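Local coordinates for protein SusD homolog (Bacteroides thetaiotaomicron VPI-5482, PDB 3FDH) that probably binds glycans at the bacterial outer membrane, as a SusD/RagB-family lipoprotein of a Bacteroides nutrient-uptake system, at residues Thr43-Tyr48 against Leu59-Arg65; Tyr220-Leu224 against Ala345-Arg351. All coordinates share one frame; numbering follows the deposited sequence. Where two conformers were deposited one is given.

Contact 1 of 2, residues Thr43-Tyr48 against Leu59-Arg65; sequences TYASSY and LYYAEVR
Thr43 meets Leu59 at the start of the interface, CG2 lying 4.0 Å from Leu59 CD2 in the conformer given. Tyr44 follows, and in that same conformer Leu59 CD1 sits over the centre of its ring, 4.0 Å from the centroid and 9° off the normal, a CH-pi contact; Ala62 CB lies 3.7 Å from Tyr44 CE2, and the phenol OH is hydrogen-bonded to Glu68. Ser47 then brings in polarity. With OG swung anti to its backbone N (chi1 167°), the hydroxyl donates to Glu63 OE1 at 2.7 Å, reaching it from above the carboxylate plane; Gly54 N and Gly308 N also bond to this carboxylate. Tyr48 places CD1 over one face of the Arg65 guanidinium, 3.7 Å from NH1, the two planes 79° apart. Arg65 closes helix 57-63 in a Schellman motif, and its NH1 returns to Ala62 O at 2.9 Å. Replacing Arg65 by an alanine would probably leave Ala62 O without its side-chain donor, the water on Ser47 O without NH1, and the edge of the Tyr48 ring without its neighbour. The buried Glu63 carboxylate, met by one hydroxyl and two backbone N-H groups, probably has its charge well compensated.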
loop_
_atom_site.group_PDB
_atom_site.type_symbol
_atom_site.label_atom_id
_atom_site.label_comp_id
_atom_site.label_asym_id
_atom_site.label_seq_id
_atom_site.Cartn_x
_atom_site.Cartn_y
_atom_site.Cartn_z
ATOM N N THR A 43 -4.370 4.080 6.124
ATOM C CA THR A 43 -5.660 4.227 6.785
ATOM C C THR A 43 -6.613 5.099 5.967
ATOM O O THR A 43 -7.778 4.727 5.692
ATOM C CB THR A 43 -5.456 4.706 8.242
ATOM O OG1 THR A 43 -4.740 3.640 8.939
ATOM C CG2 THR A 43 -6.838 4.999 8.916
ATOM N N TYR A 44 -6.099 6.249 5.562
ATOM C CA TYR A 44 -6.888 7.207 4.779
ATOM C C TYR A 44 -7.111 6.708 3.367
ATOM O O TYR A 44 -8.205 6.828 2.807
ATOM C CB TYR A 44 -6.282 8.608 4.841
ATOM C CG TYR A 44 -6.503 9.308 6.151
ATOM C CD1 TYR A 44 -5.839 8.898 7.324
ATOM C CD2 TYR A 44 -7.345 10.403 6.241
ATOM C CE1 TYR A 44 -6.034 9.577 8.546
ATOM C CE2 TYR A 44 -7.567 11.080 7.460
ATOM C CZ TYR A 44 -6.899 10.674 8.602
ATOM O OH TYR A 44 -7.128 11.374 9.775
ATOM N N ALA A 45 -6.079 6.141 2.761
ATOM C CA ALA A 45 -6.237 5.537 1.437
ATOM C C ALA A 45 -7.396 4.557 1.401
ATOM O O ALA A 45 -8.174 4.477 0.439
ATOM C CB ALA A 45 -4.921 4.847 1.008
ATOM N N SER A 46 -7.519 3.792 2.471
ATOM C CA SER A 46 -8.584 2.792 2.583
ATOM C C SER A 46 -9.946 3.404 2.362
ATOM O O SER A 46 -10.810 2.843 1.688
ATOM C CB SER A 46 -8.571 2.098 3.950
ATOM O OG SER A 46 -7.387 1.389 4.192
ATOM N N SER A 47 -10.106 4.601 2.912
ATOM C CA SER A 47 -11.340 5.348 2.757
ATOM C C SER A 47 -11.419 5.942 1.338
ATOM O O SER A 47 -12.397 5.819 0.638
ATOM C CB SER A 47 -11.418 6.514 3.757
ATOM O OG SER A 47 -12.453 7.402 3.418
ATOM N N TYR A 48 -10.345 6.568 0.891
ATOM C CA TYR A 48 -10.414 7.257 -0.394
ATOM C C TYR A 48 -10.800 6.342 -1.564
ATOM O O TYR A 48 -11.584 6.751 -2.429
ATOM C CB TYR A 48 -9.152 8.048 -0.688
ATOM C CG TYR A 48 -8.769 9.083 0.323
ATOM C CD1 TYR A 48 -9.719 9.707 1.113
ATOM C CD2 TYR A 48 -7.462 9.550 0.388
ATOM C CE1 TYR A 48 -9.360 10.710 1.976
ATOM C CE2 TYR A 48 -7.100 10.540 1.260
ATOM C CZ TYR A 48 -8.063 11.144 2.038
ATOM O OH TYR A 48 -7.730 12.187 2.905
ATOM N N LEU A 59 -11.407 10.078 10.629
ATOM C CA LEU A 59 -11.650 9.282 9.414
ATOM C C LEU A 59 -13.089 9.505 8.901
ATOM O O LEU A 59 -13.360 9.352 7.707
ATOM C CB LEU A 59 -11.327 7.798 9.635
ATOM C CG LEU A 59 -11.019 6.988 8.377
ATOM C CD1 LEU A 59 -9.805 7.565 7.633
ATOM C CD2 LEU A 59 -10.790 5.538 8.752
ATOM N N TYR A 60 -13.976 9.892 9.803
ATOM C CA TYR A 60 -15.372 10.187 9.414
ATOM C C TYR A 60 -15.358 11.434 8.548
ATOM O O TYR A 60 -15.979 11.471 7.465
ATOM C CB TYR A 60 -16.305 10.387 10.614
ATOM C CG TYR A 60 -17.606 11.047 10.206
ATOM C CD1 TYR A 60 -18.630 10.312 9.636
ATOM C CD2 TYR A 60 -17.776 12.408 10.327
ATOM C CE1 TYR A 60 -19.814 10.916 9.223
ATOM C CE2 TYR A 60 -18.955 13.026 9.924
ATOM C CZ TYR A 60 -19.949 12.272 9.342
ATOM O OH TYR A 60 -21.100 12.866 8.928
ATOM N N TYR A 61 -14.581 12.408 9.001
ATOM C CA TYR A 61 -14.465 13.728 8.307
ATOM C C TYR A 61 -13.725 13.604 6.970
ATOM O O TYR A 61 -13.958 14.348 6.002
ATOM C CB TYR A 61 -13.927 14.836 9.228
ATOM C CG TYR A 61 -14.978 15.125 10.307
ATOM C CD1 TYR A 61 -16.185 15.721 9.968
ATOM C CD2 TYR A 61 -14.798 14.712 11.607
ATOM C CE1 TYR A 61 -17.191 15.933 10.921
ATOM C CE2 TYR A 61 -15.788 14.908 12.570
ATOM C CZ TYR A 61 -16.986 15.507 12.220
ATOM O OH TYR A 61 -17.948 15.703 13.193
ATOM N N ALA A 62 -12.871 12.608 6.911
ATOM C CA ALA A 62 -12.164 12.274 5.658
ATOM C C ALA A 62 -13.187 11.641 4.709
ATOM O O ALA A 62 -13.272 11.958 3.527
ATOM C CB ALA A 62 -10.970 11.314 5.903
ATOM N N GLU A 63 -13.994 10.740 5.251
ATOM C CA GLU A 63 -14.992 10.056 4.459
ATOM C C GLU A 63 -16.003 10.992 3.782
ATOM O O GLU A 63 -16.386 10.803 2.625
ATOM C CB GLU A 63 -15.728 9.049 5.362
ATOM C CG GLU A 63 -16.710 8.105 4.600
ATOM C CD GLU A 63 -16.015 7.142 3.634
ATOM O OE1 GLU A 63 -14.940 6.578 3.988
ATOM O OE2 GLU A 63 -16.597 6.897 2.548
ATOM N N VAL A 64 -16.435 12.007 4.517
ATOM C CA VAL A 64 -17.469 12.925 4.035
ATOM C C VAL A 64 -16.829 14.123 3.401
ATOM O O VAL A 64 -17.457 15.055 2.978
ATOM C CB VAL A 64 -18.489 13.310 5.123
ATOM C CG1 VAL A 64 -19.272 12.055 5.568
ATOM C CG2 VAL A 64 -17.826 14.117 6.312
ATOM N N ARG A 65 -15.520 14.069 3.378
ATOM C CA ARG A 65 -14.679 15.119 2.774
ATOM C C ARG A 65 -14.902 16.475 3.355
ATOM O O ARG A 65 -15.027 17.457 2.611
ATOM C CB ARG A 65 -14.907 15.195 1.272
ATOM C CG ARG A 65 -14.720 13.914 0.535
ATOM C CD ARG A 65 -13.317 13.351 0.591
ATOM N NE ARG A 65 -13.282 12.303 -0.402
ATOM C CZ ARG A 65 -13.358 11.003 -0.165
ATOM N NH1 ARG A 65 -13.318 10.510 1.069
ATOM N NH2 ARG A 65 -13.394 10.186 -1.190
HETATM O O HOH W 1 -14.537 7.711 0.772
HETATM O O HOH W 2 -14.095 7.560 -2.681
#

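Contact 2 of 2, residues Tyr220-Leu224 against Ala345-Arg351; sequences YEKVL and ALCRLNR
Tyr220 and Arg348 make the aromatic part of this contact. Arg348 CB stands over one ring face, displaced toward the rim, 3.6 Å from the centroid and 22° off the normal, which meets the geometry of a CH-pi contact. The arginine chain then runs on extended across the phenol end, and its CD comes within 3.3 Å of Tyr220 OH. Its guanidinium is turned 21° from the ring plane and finds its charged partners outside the two segments, in salt bridges to Glu344 and Glu446.

The apolar contacts centre on Ala345 and Leu349. Backbones are close here, Tyr220 CA and Ala345 CA being 5.0 Å apart, and the small Ala345 side chain permits this: its CB touches Tyr220 O at 3.7 Å and also meets Val223 CG1 and Leu224 CD2. Leu349 slides past Tyr220 in the opposite direction, bringing CD1 to 3.4 Å from Tyr220 CB, a tight fit. Leu224 reaches Leu349 tip to tip, CD1 to CD1, while crossing Leu346 at about a right angle. Behind the tyrosine and valine, helix 191-208 supplies Met207, Ala203 and Thr206.

The ionic contact lies at the solvent-exposed side. In the conformers given, Glu221 OE2 and Arg351 NH2 form a salt bridge of 2.9 Å, the oxygen near the guanidinium plane at its edge; both residues have a second conformer, so the bridge is probably not always made. Arg351 follows the turn at Asn350, whose positive phi ends helix 335-348 in a Schellman motif.

Helix 216-228 thus meets the C-terminal end of helix 335-348 with its one ionic pair across the segments at the exposed border, where solvent would screen it, and the apolar and CH-pi contacts probably carry most of the join.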
loop_
_atom_site.group_PDB
_atom_site.type_symbol
_atom_site.label_atom_id
_atom_site.label_comp_id
_atom_site.label_asym_id
_atom_site.label_seq_id
_atom_site.Cartn_x
_atom_site.Cartn_y
_atom_site.Cartn_z
ATOM N N TYR A 220 7.041 -1.411 -20.620
ATOM C CA TYR A 220 6.310 -2.649 -20.253
ATOM C C TYR A 220 7.268 -3.836 -20.250
ATOM O O TYR A 220 7.168 -4.765 -19.404
ATOM C CB TYR A 220 5.116 -2.967 -21.172
ATOM C CG TYR A 220 4.093 -1.862 -21.256
ATOM C CD1 TYR A 220 3.644 -1.214 -20.113
ATOM C CD2 TYR A 220 3.552 -1.480 -22.477
ATOM C CE1 TYR A 220 2.702 -0.178 -20.191
ATOM C CE2 TYR A 220 2.601 -0.466 -22.561
ATOM C CZ TYR A 220 2.178 0.188 -21.415
ATOM O OH TYR A 220 1.234 1.202 -21.496
ATOM N N GLU A 221 8.208 -3.820 -21.197
ATOM C CA GLU A 221 9.163 -4.935 -21.301
ATOM C C GLU A 221 10.133 -4.893 -20.119
ATOM O O GLU A 221 10.569 -5.925 -19.612
ATOM C CB GLU A 221 9.801 -4.969 -22.698
ATOM C CG GLU A 221 8.717 -5.353 -23.750
ATOM C CD GLU A 221 9.113 -5.136 -25.200
ATOM O OE1 GLU A 221 10.210 -4.617 -25.464
ATOM O OE2 GLU A 221 8.296 -5.471 -26.089
ATOM N N LYS A 222 10.423 -3.696 -19.661
ATOM C CA LYS A 222 11.278 -3.554 -18.487
ATOM C C LYS A 222 10.576 -4.143 -17.276
ATOM O O LYS A 222 11.171 -4.851 -16.471
ATOM C CB LYS A 222 11.641 -2.095 -18.239
ATOM C CG LYS A 222 12.754 -1.623 -19.157
ATOM C CD LYS A 222 12.887 -0.141 -19.216
ATOM C CE LYS A 222 13.094 0.468 -17.859
ATOM N NZ LYS A 222 12.776 1.936 -17.907
ATOM N N VAL A 223 9.297 -3.845 -17.153
ATOM C CA VAL A 223 8.519 -4.326 -16.014
ATOM C C VAL A 223 8.599 -5.846 -16.022
ATOM O O VAL A 223 8.942 -6.464 -15.032
ATOM C CB VAL A 223 7.026 -3.857 -16.041
ATOM C CG1 VAL A 223 6.190 -4.651 -15.022
ATOM C CG2 VAL A 223 6.920 -2.329 -15.803
ATOM N N LEU A 224 8.388 -6.439 -17.186
ATOM C CA LEU A 224 8.450 -7.928 -17.286
ATOM C C LEU A 224 9.815 -8.502 -16.914
ATOM O O LEU A 224 9.935 -9.585 -16.294
ATOM C CB LEU A 224 8.085 -8.415 -18.690
ATOM C CG LEU A 224 6.648 -8.180 -19.092
ATOM C CD1 LEU A 224 6.463 -8.712 -20.522
ATOM C CD2 LEU A 224 5.715 -8.859 -18.077
ATOM N N ALA A 345 1.336 -5.393 -17.475
ATOM C CA ALA A 345 2.330 -5.163 -18.533
ATOM C C ALA A 345 1.971 -5.946 -19.788
ATOM O O ALA A 345 2.008 -5.422 -20.900
ATOM C CB ALA A 345 3.766 -5.514 -18.043
ATOM N N LEU A 346 1.593 -7.202 -19.619
ATOM C CA LEU A 346 1.217 -8.037 -20.778
ATOM C C LEU A 346 -0.025 -7.496 -21.463
ATOM O O LEU A 346 -0.073 -7.349 -22.684
ATOM C CB LEU A 346 1.034 -9.511 -20.373
ATOM C CG LEU A 346 2.343 -10.249 -20.011
ATOM C CD1 LEU A 346 2.054 -11.389 -19.088
ATOM C CD2 LEU A 346 3.143 -10.693 -21.229
ATOM N N CYS A 347 -1.014 -7.128 -20.672
ATOM C CA CYS A 347 -2.233 -6.549 -21.239
ATOM C C CYS A 347 -1.888 -5.353 -22.094
ATOM O O CYS A 347 -2.273 -5.234 -23.233
ATOM C CB CYS A 347 -3.182 -6.090 -20.134
ATOM S SG CYS A 347 -4.066 -7.446 -19.300
ATOM N N ARG A 348 -1.176 -4.430 -21.506
ATOM C CA ARG A 348 -0.844 -3.207 -22.235
ATOM C C ARG A 348 0.045 -3.471 -23.462
ATOM O O ARG A 348 0.095 -2.645 -24.383
ATOM C CB ARG A 348 -0.229 -2.175 -21.315
ATOM C CG ARG A 348 -1.216 -1.675 -20.287
ATOM C CD ARG A 348 -0.643 -0.583 -19.479
ATOM N NE ARG A 348 -1.503 -0.215 -18.355
ATOM C CZ ARG A 348 -2.531 0.623 -18.396
ATOM N NH1 ARG A 348 -2.915 1.239 -19.494
ATOM N NH2 ARG A 348 -3.221 0.827 -17.305
ATOM N N LEU A 349 0.714 -4.624 -23.476
ATOM C CA LEU A 349 1.557 -5.049 -24.615
ATOM C C LEU A 349 0.710 -5.825 -25.605
ATOM O O LEU A 349 1.196 -6.329 -26.618
ATOM C CB LEU A 349 2.772 -5.899 -24.184
ATOM C CG LEU A 349 3.956 -5.089 -23.636
ATOM C CD1 LEU A 349 4.887 -5.961 -22.814
ATOM C CD2 LEU A 349 4.659 -4.359 -24.781
ATOM N N ASN A 350 -0.580 -5.889 -25.338
ATOM C CA ASN A 350 -1.421 -6.700 -26.198
ATOM C C ASN A 350 -1.025 -8.172 -26.253
ATOM O O ASN A 350 -1.143 -8.834 -27.310
ATOM C CB ASN A 350 -1.466 -6.142 -27.618
ATOM C CG ASN A 350 -2.815 -5.592 -27.953
ATOM O OD1 ASN A 350 -3.612 -5.329 -27.052
ATOM N ND2 ASN A 350 -3.106 -5.448 -29.248
ATOM N N ARG A 351 -0.501 -8.669 -25.137
ATOM C CA ARG A 351 -0.150 -10.089 -25.020
ATOM C C ARG A 351 -1.001 -10.792 -23.979
ATOM O O ARG A 351 -1.616 -10.173 -23.141
ATOM C CB ARG A 351 1.319 -10.295 -24.668
ATOM C CG ARG A 351 2.287 -9.668 -25.637
ATOM C CD ARG A 351 3.728 -9.914 -25.197
ATOM N NE ARG A 351 4.624 -8.915 -25.769
ATOM C CZ ARG A 351 5.878 -8.743 -25.373
ATOM N NH1 ARG A 351 6.357 -9.492 -24.395
ATOM N NH2 ARG A 351 6.643 -7.809 -25.924
#

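Contact 1 and contact 2 lie well apart in the single chain: their centres are 33 Å from each other and their nearest atoms about 18 Å, so neither touches the other. They are in series along the sequence, and all four segments belong to the SusD-like part of the chain. Contact 1 is wholly buried, about 15 Å from the chain centre, and joins helices close in sequence; contact 2, at about 22 Å and partly buried, brings together segments with 120 residues between them. Each includes a Schellman motif at a helix end, with an arginine working across the interface, Arg65 through waters and Arg351 through a salt bridge. How either contact relates to a glycan site is not established.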